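Local coordinates for lipoprotein (Clostridioides difficile, PDB 7RAG), which binds the CwlD amidase and allosterically activates it during spore formation, as the lipoprotein GerS of the LolA family, at residues Y24-E30 against Y42-Y48; L64-S68 against K79-I83; F100-F104 against V166-F171; G121-T127 against Q139-A145. The contacts are given in a common frame with arbitrary orientation. Residues are numbered along the deposited sequence.

Contact 1. Residues Y24-E30 against Y42-Y48; sequences YYSCKAE and YVLIHTY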
# COMPACT_ATOMS: atom_id res chain seq x y z
N TYR A 24 -8.60 -16.48 -10.60
CA TYR A 24 -7.52 -15.90 -11.37
C TYR A 24 -7.98 -15.82 -12.82
O TYR A 24 -8.66 -16.72 -13.32
CB TYR A 24 -6.25 -16.74 -11.27
CG TYR A 24 -5.19 -16.35 -12.26
CD1 TYR A 24 -4.21 -15.43 -11.92
CD2 TYR A 24 -5.17 -16.89 -13.55
CE1 TYR A 24 -3.23 -15.06 -12.82
CE2 TYR A 24 -4.21 -16.53 -14.46
CZ TYR A 24 -3.24 -15.61 -14.09
OH TYR A 24 -2.26 -15.25 -14.99
N TYR A 25 -7.63 -14.74 -13.50
CA TYR A 25 -7.77 -14.73 -14.95
C TYR A 25 -6.71 -13.83 -15.53
O TYR A 25 -6.13 -12.99 -14.85
CB TYR A 25 -9.19 -14.35 -15.42
CG TYR A 25 -9.56 -12.88 -15.51
CD1 TYR A 25 -10.53 -12.34 -14.67
CD2 TYR A 25 -9.00 -12.05 -16.47
CE1 TYR A 25 -10.90 -11.02 -14.75
CE2 TYR A 25 -9.36 -10.73 -16.55
CZ TYR A 25 -10.31 -10.22 -15.68
OH TYR A 25 -10.66 -8.90 -15.77
N SER A 26 -6.44 -14.04 -16.81
CA SER A 26 -5.43 -13.25 -17.47
C SER A 26 -5.77 -13.20 -18.94
O SER A 26 -6.18 -14.21 -19.52
CB SER A 26 -4.03 -13.83 -17.28
OG SER A 26 -3.06 -12.82 -17.43
N CYS A 27 -5.58 -12.03 -19.54
CA CYS A 27 -5.88 -11.91 -20.96
C CYS A 27 -5.12 -10.73 -21.52
O CYS A 27 -4.58 -9.90 -20.79
CB CYS A 27 -7.38 -11.75 -21.22
SG CYS A 27 -8.09 -10.21 -20.64
N LYS A 28 -5.06 -10.71 -22.85
CA LYS A 28 -4.58 -9.58 -23.62
C LYS A 28 -5.80 -8.76 -24.04
O LYS A 28 -6.80 -9.33 -24.50
CB LYS A 28 -3.79 -10.10 -24.83
CG LYS A 28 -2.71 -9.18 -25.36
CD LYS A 28 -1.99 -9.82 -26.55
CE LYS A 28 -2.61 -9.42 -27.88
NZ LYS A 28 -1.73 -9.80 -29.03
N ALA A 29 -5.74 -7.45 -23.85
CA ALA A 29 -6.83 -6.55 -24.20
C ALA A 29 -6.34 -5.58 -25.27
O ALA A 29 -5.42 -4.79 -25.02
CB ALA A 29 -7.33 -5.78 -22.97
N GLU A 30 -6.94 -5.67 -26.45
CA GLU A 30 -6.70 -4.70 -27.52
C GLU A 30 -7.78 -3.63 -27.43
O GLU A 30 -8.96 -3.93 -27.64
CB GLU A 30 -6.73 -5.38 -28.88
CG GLU A 30 -5.79 -6.55 -28.96
CD GLU A 30 -5.81 -7.24 -30.30
OE1 GLU A 30 -6.67 -6.88 -31.16
OE2 GLU A 30 -4.96 -8.14 -30.49
N TYR A 42 -4.31 0.53 -28.17
CA TYR A 42 -3.45 0.17 -27.07
C TYR A 42 -3.53 -1.34 -26.89
O TYR A 42 -4.55 -1.94 -27.24
CB TYR A 42 -3.87 0.86 -25.79
CG TYR A 42 -3.98 2.35 -25.93
CD1 TYR A 42 -2.90 3.17 -25.63
CD2 TYR A 42 -5.16 2.94 -26.36
CE1 TYR A 42 -2.99 4.53 -25.75
CE2 TYR A 42 -5.26 4.29 -26.48
CZ TYR A 42 -4.17 5.09 -26.18
OH TYR A 42 -4.28 6.46 -26.32
N VAL A 43 -2.48 -1.94 -26.37
CA VAL A 43 -2.56 -3.33 -25.92
C VAL A 43 -2.12 -3.39 -24.47
O VAL A 43 -1.05 -2.91 -24.11
CB VAL A 43 -1.74 -4.29 -26.80
CG1 VAL A 43 -1.79 -5.68 -26.24
CG2 VAL A 43 -2.30 -4.31 -28.20
N LEU A 44 -2.98 -3.96 -23.65
CA LEU A 44 -2.72 -4.15 -22.23
C LEU A 44 -2.77 -5.63 -21.95
O LEU A 44 -3.39 -6.40 -22.70
CB LEU A 44 -3.75 -3.42 -21.36
CG LEU A 44 -3.78 -1.89 -21.50
CD1 LEU A 44 -4.68 -1.44 -22.65
CD2 LEU A 44 -4.17 -1.22 -20.21
N ILE A 45 -2.12 -6.04 -20.87
CA ILE A 45 -2.40 -7.33 -20.24
C ILE A 45 -3.20 -7.06 -18.98
O ILE A 45 -2.85 -6.18 -18.18
CB ILE A 45 -1.11 -8.11 -19.97
CG1 ILE A 45 -0.41 -8.37 -21.31
CG2 ILE A 45 -1.43 -9.42 -19.26
CD1 ILE A 45 1.02 -8.73 -21.19
N HIS A 46 -4.33 -7.76 -18.85
CA HIS A 46 -5.17 -7.73 -17.67
C HIS A 46 -4.91 -8.98 -16.87
O HIS A 46 -5.03 -10.09 -17.39
CB HIS A 46 -6.65 -7.73 -18.02
CG HIS A 46 -7.13 -6.47 -18.63
ND1 HIS A 46 -8.46 -6.23 -18.90
CD2 HIS A 46 -6.45 -5.36 -19.01
CE1 HIS A 46 -8.58 -5.04 -19.44
NE2 HIS A 46 -7.38 -4.49 -19.51
N THR A 47 -4.59 -8.80 -15.59
CA THR A 47 -4.45 -9.89 -14.65
C THR A 47 -5.38 -9.69 -13.47
O THR A 47 -5.48 -8.59 -12.91
CB THR A 47 -3.01 -10.02 -14.21
OG1 THR A 47 -2.22 -10.38 -15.35
CG2 THR A 47 -2.86 -11.10 -13.16
N TYR A 48 -6.07 -10.75 -13.08
CA TYR A 48 -6.92 -10.76 -11.91
C TYR A 48 -6.53 -11.92 -11.01
O TYR A 48 -6.44 -13.06 -11.48
CB TYR A 48 -8.38 -10.88 -12.32
CG TYR A 48 -9.35 -11.21 -11.21
CD1 TYR A 48 -9.78 -10.22 -10.34
CD2 TYR A 48 -9.88 -12.49 -11.07
CE1 TYR A 48 -10.71 -10.49 -9.35
CE2 TYR A 48 -10.81 -12.77 -10.07
CZ TYR A 48 -11.22 -11.76 -9.21
OH TYR A 48 -12.13 -12.00 -8.21
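Y24 opens the pairing with a CA-H...O contact, its CA 3.0 Å from Y48 O. Y25 and Y48 form the first hydrogen-bonded pair (Y25 N to Y48 O and Y48 N to Y25 O, both 2.9 Å); Y48 CB sits over the Y25 ring, 3.7 Å from its centroid, and the ring centroids are 5.4 Å apart with planes at 28°, so the near-parallel rings barely overlap. S26 OG and T47 OG1 share a weak hydrogen bond (3.3 Å). C27 N to H46 O and H46 N to C27 O are bonds of 2.9 Å. A29 N to L44 O is 2.8 Å and L44 N to A29 O 2.9 Å, with A29 CB over the H46 ring; E30 follows opposite V43. Axes 4.7 Å apart at 161° show antiparallel pairing, and the consecutive strands 24-33 and 40-58 make the hairpin. The second subunit continues the sheet by strand pairing, and its D52 hydrogen-bonds Y48 OH. The aromatic-rich face of Y25, H46 and Y48 is consistent with burial against that subunit.

Contact 2. Residues L64-S68 against K79-I83; sequences LKGKS and KNPKI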
# COMPACT_ATOMS: atom_id res chain seq x y z
N LEU A 64 -2.66 -1.53 24.15
CA LEU A 64 -2.65 -1.93 22.75
C LEU A 64 -3.93 -1.58 22.01
O LEU A 64 -3.95 -1.69 20.78
CB LEU A 64 -2.40 -3.42 22.63
CG LEU A 64 -1.10 -3.92 23.23
CD1 LEU A 64 -0.99 -5.42 23.03
CD2 LEU A 64 0.10 -3.22 22.66
N LYS A 65 -4.97 -1.16 22.72
CA LYS A 65 -6.29 -0.97 22.13
C LYS A 65 -6.20 -0.09 20.89
O LYS A 65 -5.57 0.97 20.92
CB LYS A 65 -7.22 -0.34 23.16
CG LYS A 65 -8.64 -0.08 22.68
CD LYS A 65 -9.41 0.81 23.67
CE LYS A 65 -10.86 0.94 23.29
NZ LYS A 65 -11.60 2.01 24.06
N GLY A 66 -6.79 -0.56 19.80
CA GLY A 66 -6.78 0.18 18.56
C GLY A 66 -5.55 0.00 17.70
O GLY A 66 -5.54 0.48 16.57
N LYS A 67 -4.49 -0.63 18.21
CA LYS A 67 -3.36 -0.98 17.36
C LYS A 67 -3.74 -2.16 16.47
O LYS A 67 -4.56 -3.00 16.85
CB LYS A 67 -2.13 -1.32 18.20
CG LYS A 67 -1.64 -0.13 18.98
CD LYS A 67 -0.65 -0.51 20.02
CE LYS A 67 0.24 0.64 20.38
NZ LYS A 67 -0.51 1.71 21.03
N SER A 68 -3.19 -2.19 15.26
CA SER A 68 -3.63 -3.21 14.32
C SER A 68 -2.50 -3.61 13.39
O SER A 68 -1.51 -2.89 13.21
CB SER A 68 -4.86 -2.75 13.52
OG SER A 68 -4.59 -1.59 12.72
N LYS A 79 -0.24 -0.42 12.52
CA LYS A 79 -0.86 0.86 12.82
C LYS A 79 -0.92 1.09 14.32
O LYS A 79 -1.40 0.22 15.06
CB LYS A 79 -2.26 0.94 12.22
CG LYS A 79 -2.28 1.14 10.72
CD LYS A 79 -3.66 1.42 10.20
CE LYS A 79 -3.65 1.58 8.68
NZ LYS A 79 -4.85 0.94 8.08
N ASN A 80 -0.41 2.24 14.77
CA ASN A 80 -0.64 2.73 16.13
C ASN A 80 -1.37 4.06 16.02
O ASN A 80 -0.73 5.10 15.80
CB ASN A 80 0.66 2.90 16.92
CG ASN A 80 0.41 3.32 18.38
OD1 ASN A 80 -0.74 3.40 18.83
ND2 ASN A 80 1.49 3.56 19.12
N PRO A 81 -2.69 4.07 16.19
CA PRO A 81 -3.44 5.32 16.01
C PRO A 81 -3.28 6.28 17.16
O PRO A 81 -3.53 7.47 16.99
CB PRO A 81 -4.89 4.83 15.87
CG PRO A 81 -4.94 3.60 16.73
CD PRO A 81 -3.56 2.96 16.65
N LYS A 82 -2.82 5.81 18.33
CA LYS A 82 -2.58 6.70 19.45
C LYS A 82 -1.56 7.79 19.11
O LYS A 82 -1.50 8.81 19.80
CB LYS A 82 -2.11 5.89 20.67
CG LYS A 82 -2.22 6.60 22.03
CD LYS A 82 -1.78 5.70 23.19
CE LYS A 82 -2.90 4.75 23.64
NZ LYS A 82 -2.58 3.88 24.84
N ILE A 83 -0.74 7.59 18.08
CA ILE A 83 0.21 8.61 17.64
C ILE A 83 0.11 8.79 16.14
O ILE A 83 0.98 9.41 15.51
CB ILE A 83 1.66 8.27 18.05
CG1 ILE A 83 2.08 6.93 17.44
CG2 ILE A 83 1.80 8.23 19.56
CD1 ILE A 83 3.47 6.51 17.84
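A type II beta turn, L64 to K67, leads into strand 68-71, at the open end of the hairpin it forms with strand 75-80. The turn is closed by K67 N to L64 O at 2.8 Å; G66 has phi/psi of 84/-10°, where a CB would jam against the preceding carbonyl, and G66 O lies 3.2 Å from P81 CD. Regular pairing begins at S68, which forms a hydrogen-bonded antiparallel pair with K79: S68 N to K79 O is 3.0 Å and K79 N to S68 O is 2.9 Å. One residue earlier, K67 CA approaches K79 O at 3.3 Å, a CA-H...O contact. At the strand end, side chains join in. K67 NZ donates to N80 OD1 at 2.8 Å and also to the H63 carbonyl, and the same N80 OD1 accepts from K82 N at 3.2 Å. W199 of the amidase chain packs on K67, N80 and I83, and K82 makes a salt bridge with E195 of the amidase chain, which places this corner at the amidase interface. The pairing belongs to the 68-71/75-80 beta hairpin of an up-and-down antiparallel sheet, with an Asx turn starting at N80, the last strand residue.

Contact 3. Residues F100-F104 against V166-F171; sequences FVGDF and VKYKDF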
# COMPACT_ATOMS: atom_id res chain seq x y z
N PHE A 100 -0.22 -15.36 10.73
CA PHE A 100 -0.25 -14.90 12.11
C PHE A 100 -0.74 -16.08 12.93
O PHE A 100 -1.28 -17.05 12.39
CB PHE A 100 -1.15 -13.67 12.31
CG PHE A 100 -2.56 -13.84 11.77
CD1 PHE A 100 -3.57 -14.31 12.58
CD2 PHE A 100 -2.85 -13.57 10.44
CE1 PHE A 100 -4.85 -14.49 12.08
CE2 PHE A 100 -4.11 -13.75 9.94
CZ PHE A 100 -5.12 -14.21 10.76
N VAL A 101 -0.53 -16.00 14.24
CA VAL A 101 -1.06 -17.03 15.12
C VAL A 101 -2.56 -16.79 15.26
O VAL A 101 -3.01 -15.68 15.56
CB VAL A 101 -0.31 -17.03 16.46
CG1 VAL A 101 0.11 -15.63 16.81
CG2 VAL A 101 -1.15 -17.65 17.56
N GLY A 102 -3.36 -17.83 14.96
CA GLY A 102 -4.79 -17.69 14.75
C GLY A 102 -5.21 -17.85 13.30
O GLY A 102 -6.41 -18.05 13.04
N ASP A 103 -4.28 -17.75 12.36
CA ASP A 103 -4.58 -17.95 10.95
C ASP A 103 -4.71 -19.44 10.68
O ASP A 103 -3.75 -20.19 10.82
CB ASP A 103 -3.47 -17.34 10.09
CG ASP A 103 -3.67 -17.58 8.61
OD1 ASP A 103 -4.79 -17.96 8.19
OD2 ASP A 103 -2.67 -17.39 7.86
N PHE A 104 -5.90 -19.87 10.28
CA PHE A 104 -6.17 -21.28 10.07
C PHE A 104 -6.59 -21.64 8.66
O PHE A 104 -6.31 -22.76 8.23
CB PHE A 104 -7.27 -21.77 11.03
CG PHE A 104 -8.55 -21.03 10.89
CD1 PHE A 104 -9.56 -21.53 10.08
CD2 PHE A 104 -8.75 -19.84 11.56
CE1 PHE A 104 -10.75 -20.86 9.94
CE2 PHE A 104 -9.94 -19.15 11.43
CZ PHE A 104 -10.94 -19.66 10.61
N VAL A 166 -5.10 -19.71 21.41
CA VAL A 166 -6.12 -18.86 20.83
C VAL A 166 -7.46 -19.52 21.07
O VAL A 166 -7.69 -20.65 20.62
CB VAL A 166 -5.88 -18.63 19.33
CG1 VAL A 166 -7.01 -17.81 18.74
CG2 VAL A 166 -4.53 -17.98 19.09
N LYS A 167 -8.37 -18.82 21.74
CA LYS A 167 -9.76 -19.24 21.86
C LYS A 167 -10.61 -18.32 20.99
O LYS A 167 -10.60 -17.10 21.17
CB LYS A 167 -10.23 -19.20 23.32
CG LYS A 167 -9.76 -20.41 24.15
CD LYS A 167 -9.72 -20.11 25.64
CE LYS A 167 -9.48 -21.38 26.48
NZ LYS A 167 -10.67 -21.76 27.36
N TYR A 168 -11.32 -18.92 20.04
CA TYR A 168 -12.15 -18.19 19.08
C TYR A 168 -13.56 -17.99 19.64
O TYR A 168 -14.26 -18.96 19.92
CB TYR A 168 -12.21 -18.93 17.75
CG TYR A 168 -10.88 -19.11 17.06
CD1 TYR A 168 -10.44 -18.20 16.09
CD2 TYR A 168 -10.07 -20.21 17.35
CE1 TYR A 168 -9.21 -18.37 15.46
CE2 TYR A 168 -8.85 -20.40 16.71
CZ TYR A 168 -8.43 -19.48 15.77
OH TYR A 168 -7.22 -19.68 15.16
N LYS A 169 -13.98 -16.73 19.78
CA LYS A 169 -15.31 -16.36 20.26
C LYS A 169 -16.04 -15.55 19.19
O LYS A 169 -15.42 -14.77 18.46
CB LYS A 169 -15.22 -15.54 21.57
CG LYS A 169 -14.46 -16.22 22.73
CD LYS A 169 -15.34 -17.18 23.53
CE LYS A 169 -14.52 -18.21 24.29
NZ LYS A 169 -13.92 -19.21 23.35
N ASP A 170 -17.36 -15.74 19.09
CA ASP A 170 -18.23 -14.92 18.24
C ASP A 170 -17.91 -15.10 16.76
O ASP A 170 -17.91 -14.12 16.00
CB ASP A 170 -18.17 -13.43 18.59
CG ASP A 170 -18.48 -13.14 20.05
OD1 ASP A 170 -19.26 -13.90 20.66
OD2 ASP A 170 -17.94 -12.13 20.57
N PHE A 171 -17.67 -16.34 16.33
CA PHE A 171 -17.23 -16.61 14.96
C PHE A 171 -18.40 -16.51 13.99
O PHE A 171 -19.36 -17.27 14.09
CB PHE A 171 -16.59 -17.99 14.85
CG PHE A 171 -15.84 -18.18 13.57
CD1 PHE A 171 -14.49 -17.85 13.49
CD2 PHE A 171 -16.47 -18.66 12.44
CE1 PHE A 171 -13.79 -18.01 12.31
CE2 PHE A 171 -15.78 -18.83 11.25
CZ PHE A 171 -14.43 -18.50 11.19
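This is a buried loop-to-strand contact, in which the 100-104 segment, part of the connection between the two sheets, packs against strand 162-173, which ends the second sheet within this chain; the second subunit continues that sheet. Its one hydrogen bond across the segments runs from Y168 OH to G102 O, 2.8 Å, the carbonyl meeting the tyrosine ring at its edge. That carbonyl is presented by a type II beta turn from F100 to D103, closed by D103 N to F100 O at 3.1 Å, with G102 at the positive phi (108°) that such a turn favours in glycine. Beside the turn, V101 CG2 touches V166 CG2 at 3.7 Å. F104, Y168 and F171 form an aromatic cluster: the F104 and Y168 centroids are 5.8 Å apart with planes at 83°, and F104 CZ comes within 3.7 Å of F171 CE1, rim to rim. M153 and P150 of strand 150-156 line the cluster within the chain, whereas Y25 of the second subunit meets the rings of both F104 and F171.

Contact 4. Residues G121-T127 against Q139-A145; sequences GHLVLET and QVLYVNA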
# COMPACT_ATOMS: atom_id res chain seq x y z
N GLY A 121 -16.57 -34.26 20.61
CA GLY A 121 -17.24 -33.22 19.86
C GLY A 121 -16.34 -32.25 19.12
O GLY A 121 -16.81 -31.20 18.67
N HIS A 122 -15.06 -32.58 18.95
CA HIS A 122 -14.13 -31.72 18.24
C HIS A 122 -13.36 -32.48 17.18
O HIS A 122 -12.94 -33.62 17.40
CB HIS A 122 -13.14 -31.06 19.19
CG HIS A 122 -13.76 -30.05 20.09
ND1 HIS A 122 -14.24 -30.37 21.34
CD2 HIS A 122 -13.98 -28.73 19.92
CE1 HIS A 122 -14.73 -29.28 21.90
NE2 HIS A 122 -14.59 -28.27 21.06
N LEU A 123 -13.19 -31.83 16.04
CA LEU A 123 -12.23 -32.24 15.02
C LEU A 123 -10.89 -31.63 15.43
O LEU A 123 -10.76 -30.41 15.50
CB LEU A 123 -12.71 -31.75 13.65
CG LEU A 123 -11.95 -31.82 12.32
CD1 LEU A 123 -12.17 -33.10 11.59
CD2 LEU A 123 -12.34 -30.65 11.41
N VAL A 124 -9.92 -32.48 15.75
CA VAL A 124 -8.58 -32.04 16.17
C VAL A 124 -7.65 -32.22 14.99
O VAL A 124 -7.53 -33.32 14.44
CB VAL A 124 -8.08 -32.83 17.39
CG1 VAL A 124 -6.81 -32.20 17.93
CG2 VAL A 124 -9.14 -32.88 18.46
N LEU A 125 -6.97 -31.13 14.60
CA LEU A 125 -6.07 -31.11 13.45
C LEU A 125 -4.69 -30.69 13.93
O LEU A 125 -4.54 -29.61 14.51
CB LEU A 125 -6.57 -30.14 12.39
CG LEU A 125 -8.04 -30.27 12.01
CD1 LEU A 125 -8.36 -29.29 10.89
CD2 LEU A 125 -8.35 -31.69 11.59
N GLU A 126 -3.69 -31.53 13.68
CA GLU A 126 -2.33 -31.28 14.15
C GLU A 126 -1.36 -31.25 12.98
O GLU A 126 -1.33 -32.17 12.18
CB GLU A 126 -1.87 -32.37 15.12
CG GLU A 126 -2.89 -32.82 16.11
CD GLU A 126 -2.30 -33.88 17.02
OE1 GLU A 126 -1.11 -34.21 16.82
OE2 GLU A 126 -3.03 -34.35 17.93
N THR A 127 -0.55 -30.20 12.92
CA THR A 127 0.51 -30.13 11.93
C THR A 127 1.79 -29.74 12.65
O THR A 127 1.74 -29.14 13.72
CB THR A 127 0.18 -29.14 10.78
OG1 THR A 127 0.06 -27.81 11.30
CG2 THR A 127 -1.15 -29.50 10.11
N GLN A 139 1.28 -27.12 15.64
CA GLN A 139 0.09 -26.28 15.60
C GLN A 139 -1.14 -27.18 15.68
O GLN A 139 -1.32 -28.06 14.83
CB GLN A 139 0.09 -25.45 14.31
CG GLN A 139 -0.67 -24.15 14.38
CD GLN A 139 -0.83 -23.53 13.00
OE1 GLN A 139 -0.48 -24.15 12.00
NE2 GLN A 139 -1.35 -22.31 12.95
N VAL A 140 -1.96 -27.00 16.72
CA VAL A 140 -3.14 -27.82 16.92
C VAL A 140 -4.39 -26.95 16.91
O VAL A 140 -4.49 -26.00 17.70
CB VAL A 140 -3.07 -28.62 18.23
CG1 VAL A 140 -4.25 -29.59 18.30
CG2 VAL A 140 -1.77 -29.37 18.32
N LEU A 141 -5.34 -27.30 16.05
CA LEU A 141 -6.60 -26.58 15.91
C LEU A 141 -7.75 -27.48 16.34
O LEU A 141 -7.86 -28.62 15.88
CB LEU A 141 -6.80 -26.13 14.47
CG LEU A 141 -8.08 -25.35 14.17
CD1 LEU A 141 -8.04 -23.92 14.69
CD2 LEU A 141 -8.34 -25.38 12.66
N TYR A 142 -8.60 -26.96 17.22
CA TYR A 142 -9.82 -27.62 17.63
C TYR A 142 -10.98 -26.98 16.89
O TYR A 142 -11.20 -25.77 17.01
CB TYR A 142 -10.03 -27.51 19.14
CG TYR A 142 -8.93 -28.17 19.92
CD1 TYR A 142 -9.08 -29.47 20.42
CD2 TYR A 142 -7.72 -27.52 20.14
CE1 TYR A 142 -8.06 -30.08 21.12
CE2 TYR A 142 -6.70 -28.13 20.83
CZ TYR A 142 -6.88 -29.40 21.32
OH TYR A 142 -5.85 -30.01 22.01
N VAL A 143 -11.72 -27.79 16.13
CA VAL A 143 -12.87 -27.34 15.37
C VAL A 143 -14.12 -27.95 15.99
O VAL A 143 -14.13 -29.13 16.36
CB VAL A 143 -12.74 -27.73 13.88
CG1 VAL A 143 -13.90 -27.15 13.08
CG2 VAL A 143 -11.41 -27.27 13.33
N ASN A 144 -15.17 -27.15 16.12
CA ASN A 144 -16.44 -27.68 16.60
C ASN A 144 -17.01 -28.62 15.55
O ASN A 144 -17.21 -28.23 14.40
CB ASN A 144 -17.40 -26.53 16.89
CG ASN A 144 -18.71 -27.00 17.44
OD1 ASN A 144 -19.52 -27.61 16.74
ND2 ASN A 144 -18.94 -26.70 18.69
N ALA A 145 -17.26 -29.87 15.93
CA ALA A 145 -17.63 -30.86 14.93
C ALA A 145 -19.00 -30.62 14.34
O ALA A 145 -19.31 -31.20 13.30
CB ALA A 145 -17.58 -32.27 15.53
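Seven backbone hydrogen bonds hold these strands in antiparallel register. Three reciprocal pairs carry six of them: L123 N to V143 O and V143 N to L123 O (both 2.9 Å), L125 N to L141 O (3.0 Å) and L141 N to L125 O (2.9 Å), and T127 N to Q139 O (3.0 Å) and Q139 N to T127 O (2.8 Å). The seventh, A145 N to G121 O at 3.1 Å, continues past the strand ends, where G121 adopts a positive phi of 75°. H122 and N144 diverge at this end, yet both side chains bond to E151 of the adjoining strand. With axes 4.5 Å apart at 157°, the two strands form a beta hairpin of interior strands, between 115-119 and 150-156. On one face L123 CD2 meets V143 CB at 3.8 Å and L125 CD1 meets L141 CD2 at 4.3 Å; on the other, V124 CG1 touches V140 CG1 at 3.7 Å and V124 CG2 lies 3.9 Å from Y142 CD1. The leucine-rich face also receives Y12 and F15 of the second subunit. Backbone bonds thus set the register, while the apolar face of L123, L125, L141 and V143 is consistent with its burial against that subunit.

In the fold
The chain divides into two antiparallel sheets: contacts 1 and 2 belong to the first, with centres 39 Å apart and nearest atoms about 22 Å apart, and contacts 3 and 4 reach the second. Contact 4 is nested inside the loop closed by contact 3; their centres lie 12 Å apart, and they touch where F104 CB comes 4.1 Å from L141 CD2. Contact 1 lies across the chain's centre from both, its centre 37 Å from that of contact 3 and 42 Å from that of contact 4. Across the interface, contact 1 of one copy meets contact 3 of the other: Y25 meets F104 and F171. Contact 2, 20 Å from contact 3 between centres, faces the amidase through K67, N80 and K82.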